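Local coordinates for protein pyridoxal kinase (Entamoeba histolytica, PDB 4S1H) that probably phosphorylates pyridoxal to pyridoxal 5'-phosphate at the expense of ATP, with magnesium bound beside the nucleotide, at residues L6-Y11 with G82-S87; F108-I113 with D128-L133; V17-G22 with S33-T38; Y11-F16 with T38-N43. All blocks are in the same frame, centred on the assembly; numbering follows the deposited sequence.

Contact 1: residues L6-Y11 with G82-S87; sequences LTISSY and GYFPSS
Ile8 O receives the backbone N-H of Gly82 at 2.9 Å from Gly82 N, with 150° at the hydrogen. One residue on, the acceptor changes from backbone to side chain: Ser9 OG takes the N-H of Tyr83, 3.1 Å from Tyr83 N and fairly straight at 161°. Held anti to the backbone N of Ser9 (chi1 -170°), OG faces the link between Gly82 and Tyr83. Gly82, without a side chain, lets that hydroxyl come within 3.4 Å of its CA. The first bond continues the pairing of the parallel strands 5-9 and 78-81; the second replaces the backbone acceptor by a hydroxyl as the chain turns off toward helix 87-100.

Beside this polar pair the side chains pack more simply. Ile8 CG2 meets the rim atom CE1 of the Phe84 ring at 3.7 Å, approaching the ring obliquely; Phe84 is also covered by Val90 of helix 87-100 and by Met130 and Leu133 of helix 124-133. Ser10 touches Tyr83 with its CB, 3.8 Å from CD2, while its OG lies 3.8 Å from Tyr83 CB.

Ser10 binds pyridoxal 5'-phosphate in another structure of this protein, and Gly82 lies about 5 Å, nearest atoms, from the side chain of Asp111, a magnesium ligand. The contact thus belongs to the carboxyl ends of the central strands, where the ribokinase-type fold keeps its active site. Chemically, two successive N-H groups leaving a strand are both satisfied, one by a carbonyl and one by a hydroxyl, which should hold this turn close to the substrate side of the site.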
loop_
_atom_site.group_PDB
_atom_site.type_symbol
_atom_site.label_atom_id
_atom_site.label_comp_id
_atom_site.label_asym_id
_atom_site.label_seq_id
_atom_site.Cartn_x
_atom_site.Cartn_y
_atom_site.Cartn_z
ATOM N N LEU A 6 11.897 -5.462 3.627
ATOM C CA LEU A 6 11.903 -4.836 2.303
ATOM C C LEU A 6 11.226 -5.797 1.367
ATOM O O LEU A 6 11.589 -6.988 1.328
ATOM C CB LEU A 6 13.321 -4.541 1.842
ATOM C CG LEU A 6 13.546 -4.209 0.382
ATOM C CD1 LEU A 6 12.899 -2.855 0.075
ATOM C CD2 LEU A 6 15.041 -4.196 0.098
ATOM N N THR A 7 10.223 -5.294 0.666
ATOM C CA THR A 7 9.450 -6.138 -0.245
ATOM C C THR A 7 9.317 -5.460 -1.596
ATOM O O THR A 7 8.916 -4.283 -1.715
ATOM C CB THR A 7 8.086 -6.570 0.346
ATOM O OG1 THR A 7 7.277 -7.139 -0.693
ATOM C CG2 THR A 7 7.361 -5.430 0.954
ATOM N N ILE A 8 9.681 -6.204 -2.614
ATOM C CA ILE A 8 9.785 -5.732 -3.981
ATOM C C ILE A 8 8.830 -6.547 -4.814
ATOM O O ILE A 8 9.054 -7.758 -5.033
ATOM C CB ILE A 8 11.250 -5.895 -4.495
ATOM C CG1 ILE A 8 12.244 -5.130 -3.612
ATOM C CG2 ILE A 8 11.357 -5.519 -5.962
ATOM C CD1 ILE A 8 13.710 -5.424 -3.885
ATOM N N SER A 9 7.756 -5.945 -5.288
ATOM C CA SER A 9 6.744 -6.674 -6.033
ATOM C C SER A 9 5.784 -5.706 -6.721
ATOM O O SER A 9 5.995 -4.482 -6.697
ATOM C CB SER A 9 5.984 -7.654 -5.128
ATOM O OG SER A 9 5.170 -8.526 -5.905
ATOM N N SER A 10 4.765 -6.237 -7.354
ATOM C CA SER A 10 3.883 -5.467 -8.220
ATOM C C SER A 10 2.902 -4.619 -7.433
ATOM O O SER A 10 2.714 -4.809 -6.241
ATOM C CB SER A 10 3.075 -6.418 -9.103
ATOM O OG SER A 10 2.462 -7.415 -8.292
ATOM N N TYR A 11 2.279 -3.658 -8.116
ATOM C CA TYR A 11 1.273 -2.793 -7.517
ATOM C C TYR A 11 0.085 -2.640 -8.463
ATOM O O TYR A 11 0.284 -2.430 -9.667
ATOM C CB TYR A 11 1.875 -1.422 -7.169
ATOM C CG TYR A 11 0.862 -0.497 -6.575
ATOM C CD1 TYR A 11 0.612 -0.513 -5.232
ATOM C CD2 TYR A 11 0.116 0.361 -7.381
ATOM C CE1 TYR A 11 -0.353 0.286 -4.664
ATOM C CE2 TYR A 11 -0.848 1.200 -6.831
ATOM C CZ TYR A 11 -1.050 1.174 -5.467
ATOM O OH TYR A 11 -2.004 1.960 -4.867
ATOM N N GLY A 82 8.565 -10.580 -5.272
ATOM C CA GLY A 82 7.412 -11.110 -5.952
ATOM C C GLY A 82 7.534 -10.962 -7.442
ATOM O O GLY A 82 8.473 -11.519 -8.081
ATOM N N TYR A 83 6.587 -10.229 -8.013
ATOM C CA TYR A 83 6.460 -10.108 -9.454
ATOM C C TYR A 83 7.463 -9.125 -10.023
ATOM O O TYR A 83 7.630 -8.043 -9.461
ATOM C CB TYR A 83 5.053 -9.651 -9.842
ATOM C CG TYR A 83 4.865 -9.448 -11.317
ATOM C CD1 TYR A 83 4.565 -10.533 -12.156
ATOM C CD2 TYR A 83 4.988 -8.189 -11.893
ATOM C CE1 TYR A 83 4.399 -10.350 -13.520
ATOM C CE2 TYR A 83 4.813 -8.002 -13.241
ATOM C CZ TYR A 83 4.519 -9.073 -14.052
ATOM O OH TYR A 83 4.341 -8.893 -15.398
ATOM N N PHE A 84 8.122 -9.518 -11.120
ATOM C CA PHE A 84 8.916 -8.592 -11.911
ATOM C C PHE A 84 8.430 -8.595 -13.363
ATOM O O PHE A 84 8.208 -9.663 -13.943
ATOM C CB PHE A 84 10.381 -8.974 -11.885
ATOM C CG PHE A 84 11.004 -8.902 -10.539
ATOM C CD1 PHE A 84 11.631 -7.750 -10.105
ATOM C CD2 PHE A 84 11.058 -10.040 -9.734
ATOM C CE1 PHE A 84 12.234 -7.716 -8.869
ATOM C CE2 PHE A 84 11.692 -10.016 -8.507
ATOM C CZ PHE A 84 12.279 -8.850 -8.068
ATOM N N PRO A 85 8.272 -7.421 -13.967
ATOM C CA PRO A 85 7.819 -7.358 -15.360
ATOM C C PRO A 85 8.936 -7.604 -16.379
ATOM O O PRO A 85 8.636 -7.912 -17.538
ATOM C CB PRO A 85 7.257 -5.924 -15.480
ATOM C CG PRO A 85 8.048 -5.139 -14.519
ATOM C CD PRO A 85 8.318 -6.065 -13.369
ATOM N N SER A 86 10.196 -7.502 -15.952
ATOM C CA SER A 86 11.340 -7.554 -16.848
ATOM C C SER A 86 12.575 -8.057 -16.127
ATOM O O SER A 86 12.711 -7.853 -14.916
ATOM C CB SER A 86 11.611 -6.163 -17.450
ATOM O OG SER A 86 11.715 -5.161 -16.441
ATOM N N SER A 87 13.457 -8.732 -16.866
ATOM C CA SER A 87 14.646 -9.341 -16.279
ATOM C C SER A 87 15.657 -8.311 -15.746
ATOM O O SER A 87 16.388 -8.612 -14.809
ATOM C CB SER A 87 15.343 -10.266 -17.266
ATOM O OG SER A 87 15.643 -9.572 -18.445
#

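Contact 2: residues F108-I113 with D128-L133; sequences FLCDPI and DSMKEL. With MG (magnesium ion), chain D.
Phe108 and Leu133 meet where the strand of a beta-alpha-beta crossover is covered by its own helix: strand 107-110 leads through a short hairpin into helix 124-133, which runs back across the sheet of this ribokinase-type fold before the chain enters the neighbouring parallel strand 139-140. The short axes lie 11.3 Å apart and run nearly antiparallel, at 154°.

The Phe108 ring is approached at its edge, near the ring plane, by Leu133; CD1 of Leu133 is 3.9 Å from Phe108 CZ, and the two side chains cross at about a right angle. Leu109 turns to the other side of the sheet, toward Thr221 of helix 216-229. Cys110 points back at the helix, and its sulfur meets two residues one turn apart: SG lies 3.9 Å from Met130 SD and 4.1 Å from Leu133 CD2. No hydrogen bond joins the segments; the fit rests on apolar van der Waals packing.

Asp111 turns away from the helix, and there the chemistry changes from apolar to ionic. Its OD1 binds a magnesium ion at 2.0 Å, with Thr141 completing the protein's share of the coordination and four waters around it. Pro112 then returns to the helix: its CB rests 3.8 Å from Met130 CG, and the bend at chi2 (60°) brings Met130 SD to both Cys110 and Pro112. One residue therefore serves both sides, since the carbonyl of that same proline accepts a hydrogen bond from a magnesium-bound water, 2.9 Å from Pro112 O.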
loop_
_atom_site.group_PDB
_atom_site.type_symbol
_atom_site.label_atom_id
_atom_site.label_comp_id
_atom_site.label_asym_id
_atom_site.label_seq_id
_atom_site.Cartn_x
_atom_site.Cartn_y
_atom_site.Cartn_z
ATOM N N PHE A 108 15.506 -14.186 3.359
ATOM C CA PHE A 108 14.942 -13.840 2.062
ATOM C C PHE A 108 13.951 -14.892 1.608
ATOM O O PHE A 108 14.320 -16.055 1.376
ATOM C CB PHE A 108 16.079 -13.625 1.073
ATOM C CG PHE A 108 15.659 -13.420 -0.369
ATOM C CD1 PHE A 108 14.421 -12.877 -0.732
ATOM C CD2 PHE A 108 16.542 -13.791 -1.390
ATOM C CE1 PHE A 108 14.091 -12.694 -2.068
ATOM C CE2 PHE A 108 16.219 -13.561 -2.710
ATOM C CZ PHE A 108 14.998 -13.011 -3.053
ATOM N N LEU A 109 12.687 -14.502 1.551
ATOM C CA LEU A 109 11.619 -15.287 0.956
ATOM C C LEU A 109 11.433 -14.815 -0.472
ATOM O O LEU A 109 11.007 -13.680 -0.711
ATOM C CB LEU A 109 10.315 -15.124 1.754
ATOM C CG LEU A 109 9.113 -16.002 1.356
ATOM C CD1 LEU A 109 8.075 -15.955 2.466
ATOM C CD2 LEU A 109 8.478 -15.616 0.043
ATOM N N CYS A 110 11.736 -15.666 -1.430
ATOM C CA CYS A 110 11.554 -15.392 -2.838
ATOM C C CYS A 110 10.273 -16.066 -3.287
ATOM O O CYS A 110 10.155 -17.297 -3.232
ATOM C CB CYS A 110 12.751 -15.875 -3.661
ATOM S SG CYS A 110 12.612 -15.534 -5.424
ATOM N N ASP A 111 9.301 -15.279 -3.701
ATOM C CA ASP A 111 8.058 -15.819 -4.242
ATOM C C ASP A 111 8.109 -15.626 -5.749
ATOM O O ASP A 111 7.818 -14.544 -6.244
ATOM C CB ASP A 111 6.899 -15.015 -3.651
ATOM C CG ASP A 111 5.572 -15.613 -3.927
ATOM O OD1 ASP A 111 5.503 -16.832 -4.191
ATOM O OD2 ASP A 111 4.552 -14.874 -3.797
ATOM N N PRO A 112 8.523 -16.652 -6.493
ATOM C CA PRO A 112 8.642 -16.508 -7.936
ATOM C C PRO A 112 7.245 -16.453 -8.543
ATOM O O PRO A 112 6.451 -17.341 -8.312
ATOM C CB PRO A 112 9.406 -17.755 -8.344
ATOM C CG PRO A 112 9.066 -18.780 -7.316
ATOM C CD PRO A 112 8.733 -18.028 -6.047
ATOM N N ILE A 113 6.958 -15.395 -9.282
ATOM C CA ILE A 113 5.662 -15.205 -9.936
ATOM C C ILE A 113 5.893 -15.332 -11.424
ATOM O O ILE A 113 6.383 -14.426 -12.088
ATOM C CB ILE A 113 5.019 -13.838 -9.629
ATOM C CG1 ILE A 113 5.041 -13.566 -8.128
ATOM C CG2 ILE A 113 3.606 -13.783 -10.195
ATOM C CD1 ILE A 113 4.336 -14.602 -7.285
ATOM N N ASP A 128 14.484 -17.090 -16.790
ATOM C CA ASP A 128 15.899 -17.374 -16.628
ATOM C C ASP A 128 16.547 -16.537 -15.532
ATOM O O ASP A 128 17.370 -17.039 -14.761
ATOM C CB ASP A 128 16.646 -17.199 -17.956
ATOM C CG ASP A 128 16.212 -18.208 -18.995
ATOM O OD1 ASP A 128 15.763 -19.317 -18.619
ATOM O OD2 ASP A 128 16.301 -17.868 -20.183
ATOM N N SER A 129 16.154 -15.264 -15.428
ATOM C CA SER A 129 16.696 -14.410 -14.387
ATOM C C SER A 129 16.201 -14.863 -13.013
ATOM O O SER A 129 16.949 -14.821 -12.046
ATOM C CB SER A 129 16.381 -12.924 -14.660
ATOM O OG SER A 129 15.010 -12.626 -14.519
ATOM N N MET A 130 14.948 -15.299 -12.922
ATOM C CA MET A 130 14.423 -15.866 -11.670
ATOM C C MET A 130 15.175 -17.126 -11.226
ATOM O O MET A 130 15.312 -17.363 -10.034
ATOM C CB MET A 130 12.940 -16.181 -11.810
ATOM C CG MET A 130 12.208 -16.512 -10.518
ATOM S SD MET A 130 12.215 -15.217 -9.244
ATOM C CE MET A 130 12.252 -13.697 -10.220
ATOM N N LYS A 131 15.637 -17.940 -12.174
ATOM C CA LYS A 131 16.443 -19.110 -11.823
ATOM C C LYS A 131 17.710 -18.728 -11.083
ATOM O O LYS A 131 18.211 -19.523 -10.255
ATOM C CB LYS A 131 16.766 -19.938 -13.074
ATOM C CG LYS A 131 15.583 -20.630 -13.713
ATOM C CD LYS A 131 16.036 -21.370 -14.971
ATOM C CE LYS A 131 14.948 -22.264 -15.531
ATOM N NZ LYS A 131 15.489 -23.172 -16.578
ATOM N N GLU A 132 18.218 -17.512 -11.337
ATOM C CA GLU A 132 19.377 -16.998 -10.618
ATOM C C GLU A 132 18.994 -16.372 -9.294
ATOM O O GLU A 132 19.646 -16.616 -8.291
ATOM C CB GLU A 132 20.171 -16.011 -11.483
ATOM C CG GLU A 132 20.890 -16.636 -12.689
ATOM C CD GLU A 132 21.795 -17.821 -12.336
ATOM O OE1 GLU A 132 22.582 -17.720 -11.371
ATOM O OE2 GLU A 132 21.713 -18.865 -13.024
ATOM N N LEU A 133 17.918 -15.597 -9.281
ATOM C CA LEU A 133 17.476 -14.974 -8.028
ATOM C C LEU A 133 17.161 -15.997 -6.910
ATOM O O LEU A 133 17.520 -15.805 -5.775
ATOM C CB LEU A 133 16.246 -14.072 -8.276
ATOM C CG LEU A 133 15.724 -13.302 -7.059
ATOM C CD1 LEU A 133 16.793 -12.415 -6.442
ATOM C CD2 LEU A 133 14.514 -12.481 -7.448
HETATM MG MG MG D . 4.021 -18.124 -4.540
HETATM O O HOH W 1 2.578 -16.483 -4.887
HETATM O O HOH W 2 4.425 -18.148 -6.474
HETATM O O HOH W 3 3.370 -17.951 -2.326
HETATM O O HOH W 4 2.529 -19.516 -4.748
#

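Contact 3: residues V17-G22 with S33-T38; sequences VGNRCG and SIFVLT
Asn19 and Phe35 meet with amide and ring planes 81° apart, nearly perpendicular, and their side chains crossing obliquely. The amide comes to the edge of the ring, not over its face: Asn19 OD1 lies near the ring plane, 3.7 Å from Phe35 CD2. Asn19 reaches this place from the first turn of helix 18-28 with CG at chi1 -102°, away from any staggered position. Phe35 answers from strand 33-37 with its CG anti to the carbonyl carbon, beside the backbone N (chi1 -56°). Farther along the same edge of the ring, CE2 sits 3.5 Å from Gly22 C, on the next turn of the helix. Gly22 presents bare backbone to the ring.

Leu37 adds its branch CD2, 4.0 Å from Asn19 ND2. That nitrogen is also 3.0 Å from Val36 O, but the angle is poor and the pair is not a hydrogen bond. The amide is held elsewhere: OD1 is hydrogen-bonded to Thr7 OG1, on the adjacent strand 5-9.

Helix and strand are successive elements of the beta-alpha-beta unit 5-9, 18-28, 33-41, their short axes 9.2 Å apart and nearly antiparallel. Beyond them lies the second subunit: Phe35 packs on Arg20 of that subunit, and Phe35 O bonds to its Tyr11 OH.

The chemistry implies a division of labour: the ring packs against the amide and the Gly22 backbone here, and on Met23 and Leu26 of the same helix, while the amide oxygen, through its bond to Thr7, ties the start of the helix to the first strand of the unit.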
loop_
_atom_site.group_PDB
_atom_site.type_symbol
_atom_site.label_atom_id
_atom_site.label_comp_id
_atom_site.label_asym_id
_atom_site.label_seq_id
_atom_site.Cartn_x
_atom_site.Cartn_y
_atom_site.Cartn_z
ATOM N N VAL A 17 -3.214 -7.640 -5.387
ATOM C CA VAL A 17 -2.098 -8.546 -5.747
ATOM C C VAL A 17 -0.800 -7.948 -5.239
ATOM O O VAL A 17 -0.768 -6.770 -4.838
ATOM C CB VAL A 17 -1.998 -8.815 -7.273
ATOM C CG1 VAL A 17 -3.262 -9.483 -7.792
ATOM C CG2 VAL A 17 -1.706 -7.545 -8.050
ATOM N N GLY A 18 0.258 -8.770 -5.254
ATOM C CA GLY A 18 1.605 -8.355 -5.019
ATOM C C GLY A 18 1.813 -7.507 -3.786
ATOM O O GLY A 18 1.318 -7.816 -2.680
ATOM N N ASN A 19 2.523 -6.402 -3.978
ATOM C CA ASN A 19 2.796 -5.510 -2.848
ATOM C C ASN A 19 1.564 -4.851 -2.214
ATOM O O ASN A 19 1.635 -4.448 -1.067
ATOM C CB ASN A 19 3.850 -4.443 -3.185
ATOM C CG ASN A 19 5.212 -4.763 -2.629
ATOM O OD1 ASN A 19 5.367 -5.642 -1.783
ATOM N ND2 ASN A 19 6.206 -4.044 -3.085
ATOM N N ARG A 20 0.445 -4.774 -2.919
ATOM C CA ARG A 20 -0.794 -4.309 -2.314
ATOM C C ARG A 20 -1.292 -5.283 -1.236
ATOM O O ARG A 20 -1.670 -4.861 -0.143
ATOM C CB ARG A 20 -1.828 -4.001 -3.376
ATOM C CG ARG A 20 -3.061 -3.321 -2.902
ATOM C CD ARG A 20 -2.896 -1.833 -2.552
ATOM N NE ARG A 20 -4.179 -1.522 -1.906
ATOM C CZ ARG A 20 -4.409 -1.274 -0.615
ATOM N NH1 ARG A 20 -3.420 -1.175 0.280
ATOM N NH2 ARG A 20 -5.661 -1.153 -0.218
ATOM N N CYS A 21 -1.289 -6.586 -1.536
ATOM C CA CYS A 21 -1.481 -7.628 -0.497
ATOM C C CYS A 21 -0.487 -7.476 0.639
ATOM O O CYS A 21 -0.850 -7.569 1.803
ATOM C CB CYS A 21 -1.357 -9.032 -1.086
ATOM S SG CYS A 21 -2.656 -9.386 -2.254
ATOM N N GLY A 22 0.778 -7.248 0.295
ATOM C CA GLY A 22 1.825 -7.099 1.270
ATOM C C GLY A 22 1.572 -5.937 2.193
ATOM O O GLY A 22 1.723 -6.066 3.403
ATOM N N SER A 33 7.597 -1.826 7.141
ATOM C CA SER A 33 8.140 -2.373 5.889
ATOM C C SER A 33 8.320 -1.303 4.814
ATOM O O SER A 33 7.616 -0.288 4.824
ATOM C CB SER A 33 7.208 -3.453 5.371
ATOM O OG SER A 33 6.995 -4.432 6.379
ATOM N N ILE A 34 9.277 -1.546 3.935
ATOM C CA ILE A 34 9.497 -0.777 2.738
ATOM C C ILE A 34 8.856 -1.544 1.578
ATOM O O ILE A 34 9.135 -2.729 1.393
ATOM C CB ILE A 34 11.005 -0.597 2.466
ATOM C CG1 ILE A 34 11.717 0.075 3.647
ATOM C CG2 ILE A 34 11.218 0.164 1.168
ATOM C CD1 ILE A 34 13.236 0.018 3.541
ATOM N N PHE A 35 8.032 -0.857 0.790
ATOM C CA PHE A 35 7.339 -1.450 -0.351
ATOM C C PHE A 35 7.801 -0.795 -1.650
ATOM O O PHE A 35 7.306 0.291 -2.039
ATOM C CB PHE A 35 5.820 -1.364 -0.207
ATOM C CG PHE A 35 5.287 -1.985 1.045
ATOM C CD1 PHE A 35 5.200 -1.254 2.240
ATOM C CD2 PHE A 35 4.879 -3.321 1.057
ATOM C CE1 PHE A 35 4.702 -1.845 3.401
ATOM C CE2 PHE A 35 4.354 -3.877 2.218
ATOM C CZ PHE A 35 4.304 -3.166 3.390
ATOM N N VAL A 36 8.793 -1.385 -2.289
ATOM C CA VAL A 36 9.287 -0.919 -3.549
ATOM C C VAL A 36 8.457 -1.582 -4.644
ATOM O O VAL A 36 8.333 -2.791 -4.711
ATOM C CB VAL A 36 10.787 -1.201 -3.749
ATOM C CG1 VAL A 36 11.228 -0.743 -5.128
ATOM C CG2 VAL A 36 11.592 -0.534 -2.650
ATOM N N LEU A 37 7.875 -0.803 -5.512
ATOM C CA LEU A 37 6.991 -1.315 -6.580
ATOM C C LEU A 37 7.741 -1.688 -7.858
ATOM O O LEU A 37 8.709 -1.056 -8.257
ATOM C CB LEU A 37 5.902 -0.277 -6.908
ATOM C CG LEU A 37 5.209 0.340 -5.684
ATOM C CD1 LEU A 37 4.115 1.280 -6.187
ATOM C CD2 LEU A 37 4.678 -0.689 -4.696
ATOM N N THR A 38 7.295 -2.756 -8.509
ATOM C CA THR A 38 7.840 -3.134 -9.810
ATOM C C THR A 38 6.878 -2.833 -10.983
ATOM O O THR A 38 7.272 -2.956 -12.152
ATOM C CB THR A 38 8.153 -4.637 -9.895
ATOM O OG1 THR A 38 6.948 -5.367 -9.694
ATOM C CG2 THR A 38 9.136 -5.037 -8.830
#

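Contact 4: residues Y11-F16 with T38-N43; sequences YVCSGF and TTHLAN
Thr39 OG1 takes the N-H of Tyr11 in a nearly straight bond, 2.9 Å from Tyr11 N with 171° at the hydrogen; chi1 of 70° sets that hydroxyl between the backbone N and the carbonyl carbon. His40 follows, its ring beside that of Tyr11, rim to rim, with planes at 49° and centroids 5.9 Å apart. Cys13 SG lies obliquely to the same imidazole, 3.5 Å from His40 NE2, a nitrogen bonded to Leu37 N of the second subunit.

Leu41 makes the single parallel bridge, opposite Val12. Its N-H goes to Tyr11 O, and its own carbonyl receives Cys13 N at 2.8 Å, with a CH...O contact from Val12 CA at 3.2 Å to the same oxygen. Ala42 O then takes Ser14 N at 3.0 Å. Finally Val12 CG1 packs against the backbone of Asn43, 3.5 Å from its C atom.

The pairing thus carries strands 5-9 and 33-41 past the end of the former, along a loop leading to helix 18-28. Strand 52-54 borders 38-43 on its other edge through Ser53, Tyr11 leans on Met23 of helix 18-28, and Ser14, Asn43 and Tyr11 all bond to the second subunit.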
loop_
_atom_site.group_PDB
_atom_site.type_symbol
_atom_site.label_atom_id
_atom_site.label_comp_id
_atom_site.label_asym_id
_atom_site.label_seq_id
_atom_site.Cartn_x
_atom_site.Cartn_y
_atom_site.Cartn_z
ATOM N N TYR A 11 2.279 -3.658 -8.116
ATOM C CA TYR A 11 1.273 -2.793 -7.517
ATOM C C TYR A 11 0.085 -2.640 -8.463
ATOM O O TYR A 11 0.284 -2.430 -9.667
ATOM C CB TYR A 11 1.875 -1.422 -7.169
ATOM C CG TYR A 11 0.862 -0.497 -6.575
ATOM C CD1 TYR A 11 0.612 -0.513 -5.232
ATOM C CD2 TYR A 11 0.116 0.361 -7.381
ATOM C CE1 TYR A 11 -0.353 0.286 -4.664
ATOM C CE2 TYR A 11 -0.848 1.200 -6.831
ATOM C CZ TYR A 11 -1.050 1.174 -5.467
ATOM O OH TYR A 11 -2.004 1.960 -4.867
ATOM N N VAL A 12 -1.118 -2.740 -7.893
ATOM C CA VAL A 12 -2.385 -2.409 -8.563
ATOM C C VAL A 12 -3.147 -1.351 -7.772
ATOM O O VAL A 12 -3.187 -1.419 -6.545
ATOM C CB VAL A 12 -3.310 -3.639 -8.761
ATOM C CG1 VAL A 12 -2.692 -4.535 -9.808
ATOM C CG2 VAL A 12 -3.539 -4.402 -7.443
ATOM N N CYS A 13 -3.712 -0.378 -8.478
ATOM C CA CYS A 13 -4.489 0.718 -7.834
ATOM C C CYS A 13 -5.802 0.267 -7.222
ATOM O O CYS A 13 -6.237 0.757 -6.189
ATOM C CB CYS A 13 -4.775 1.846 -8.828
ATOM S SG CYS A 13 -3.294 2.563 -9.544
ATOM N N SER A 14 -6.425 -0.724 -7.864
ATOM C CA SER A 14 -7.664 -1.329 -7.435
ATOM C C SER A 14 -7.426 -2.824 -7.319
ATOM O O SER A 14 -6.658 -3.416 -8.108
ATOM C CB SER A 14 -8.732 -1.076 -8.466
ATOM O OG SER A 14 -9.996 -1.599 -8.090
ATOM N N GLY A 15 -8.047 -3.403 -6.317
ATOM C CA GLY A 15 -7.817 -4.813 -6.006
ATOM C C GLY A 15 -6.527 -5.169 -5.309
ATOM O O GLY A 15 -5.797 -4.321 -4.800
ATOM N N PHE A 16 -6.233 -6.463 -5.264
ATOM C CA PHE A 16 -5.265 -6.997 -4.311
ATOM C C PHE A 16 -4.401 -8.062 -4.986
ATOM O O PHE A 16 -4.799 -9.223 -5.143
ATOM C CB PHE A 16 -5.986 -7.528 -3.059
ATOM C CG PHE A 16 -7.099 -6.626 -2.582
ATOM C CD1 PHE A 16 -6.809 -5.437 -1.952
ATOM C CD2 PHE A 16 -8.435 -6.926 -2.866
ATOM C CE1 PHE A 16 -7.830 -4.575 -1.557
ATOM C CE2 PHE A 16 -9.467 -6.076 -2.470
ATOM C CZ PHE A 16 -9.159 -4.890 -1.812
ATOM N N THR A 38 7.295 -2.756 -8.509
ATOM C CA THR A 38 7.840 -3.134 -9.810
ATOM C C THR A 38 6.878 -2.833 -10.983
ATOM O O THR A 38 7.272 -2.956 -12.152
ATOM C CB THR A 38 8.153 -4.637 -9.895
ATOM O OG1 THR A 38 6.948 -5.367 -9.694
ATOM C CG2 THR A 38 9.136 -5.037 -8.830
ATOM N N THR A 39 5.631 -2.476 -10.651
ATOM C CA THR A 39 4.610 -2.011 -11.612
ATOM C C THR A 39 3.748 -0.947 -10.964
ATOM O O THR A 39 3.703 -0.851 -9.742
ATOM C CB THR A 39 3.645 -3.121 -12.065
ATOM O OG1 THR A 39 2.764 -3.513 -10.999
ATOM C CG2 THR A 39 4.413 -4.364 -12.540
ATOM N N HIS A 40 3.061 -0.183 -11.799
ATOM C CA HIS A 40 1.959 0.684 -11.367
ATOM C C HIS A 40 0.809 0.480 -12.353
ATOM O O HIS A 40 0.702 1.193 -13.353
ATOM C CB HIS A 40 2.439 2.141 -11.299
ATOM C CG HIS A 40 1.382 3.125 -10.877
ATOM N ND1 HIS A 40 1.396 4.440 -11.291
ATOM C CD2 HIS A 40 0.285 3.001 -10.091
ATOM C CE1 HIS A 40 0.366 5.085 -10.784
ATOM N NE2 HIS A 40 -0.322 4.248 -10.049
ATOM N N LEU A 41 -0.047 -0.507 -12.062
ATOM C CA LEU A 41 -1.163 -0.852 -12.929
ATOM C C LEU A 41 -2.485 -0.463 -12.297
ATOM O O LEU A 41 -2.603 -0.412 -11.084
ATOM C CB LEU A 41 -1.209 -2.359 -13.166
ATOM C CG LEU A 41 0.125 -2.962 -13.615
ATOM C CD1 LEU A 41 -0.011 -4.467 -13.736
ATOM C CD2 LEU A 41 0.560 -2.362 -14.935
ATOM N N ALA A 42 -3.482 -0.226 -13.120
ATOM C CA ALA A 42 -4.820 0.102 -12.630
ATOM C C ALA A 42 -5.442 -1.038 -11.861
ATOM O O ALA A 42 -6.092 -0.849 -10.857
ATOM C CB ALA A 42 -5.724 0.451 -13.790
ATOM N N ASN A 43 -5.249 -2.252 -12.402
ATOM C CA ASN A 43 -5.908 -3.449 -11.892
ATOM C C ASN A 43 -5.095 -4.673 -12.343
ATOM O O ASN A 43 -4.142 -4.534 -13.094
ATOM C CB ASN A 43 -7.349 -3.503 -12.404
ATOM C CG ASN A 43 -7.468 -3.171 -13.886
ATOM O OD1 ASN A 43 -7.913 -2.082 -14.270
ATOM N ND2 ASN A 43 -7.037 -4.114 -14.738
#

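All four contacts are buried, but they lie at different depths. Contact 2, nearest the centre of the chain, is apolar between strand and helix, with the magnesium beyond the carboxyl end of its strand. Contacts 1, 3 and 4 gather round strands 5-9 and 33-41: contact 1 joins the first of these to the turn after strand 78-81, contact 3 lays a helix over the second, and contact 4, farthest out, relies largely on backbone bonds. Contacts 3 and 4 meet the second subunit broadly, contact 1 only through Tyr11; contact 2 does not touch it. Thr38 hydroxyl to Tyr83 O links contact 1 with contacts 3 and 4, while Gly82 against Ile113 joins it to contact 2.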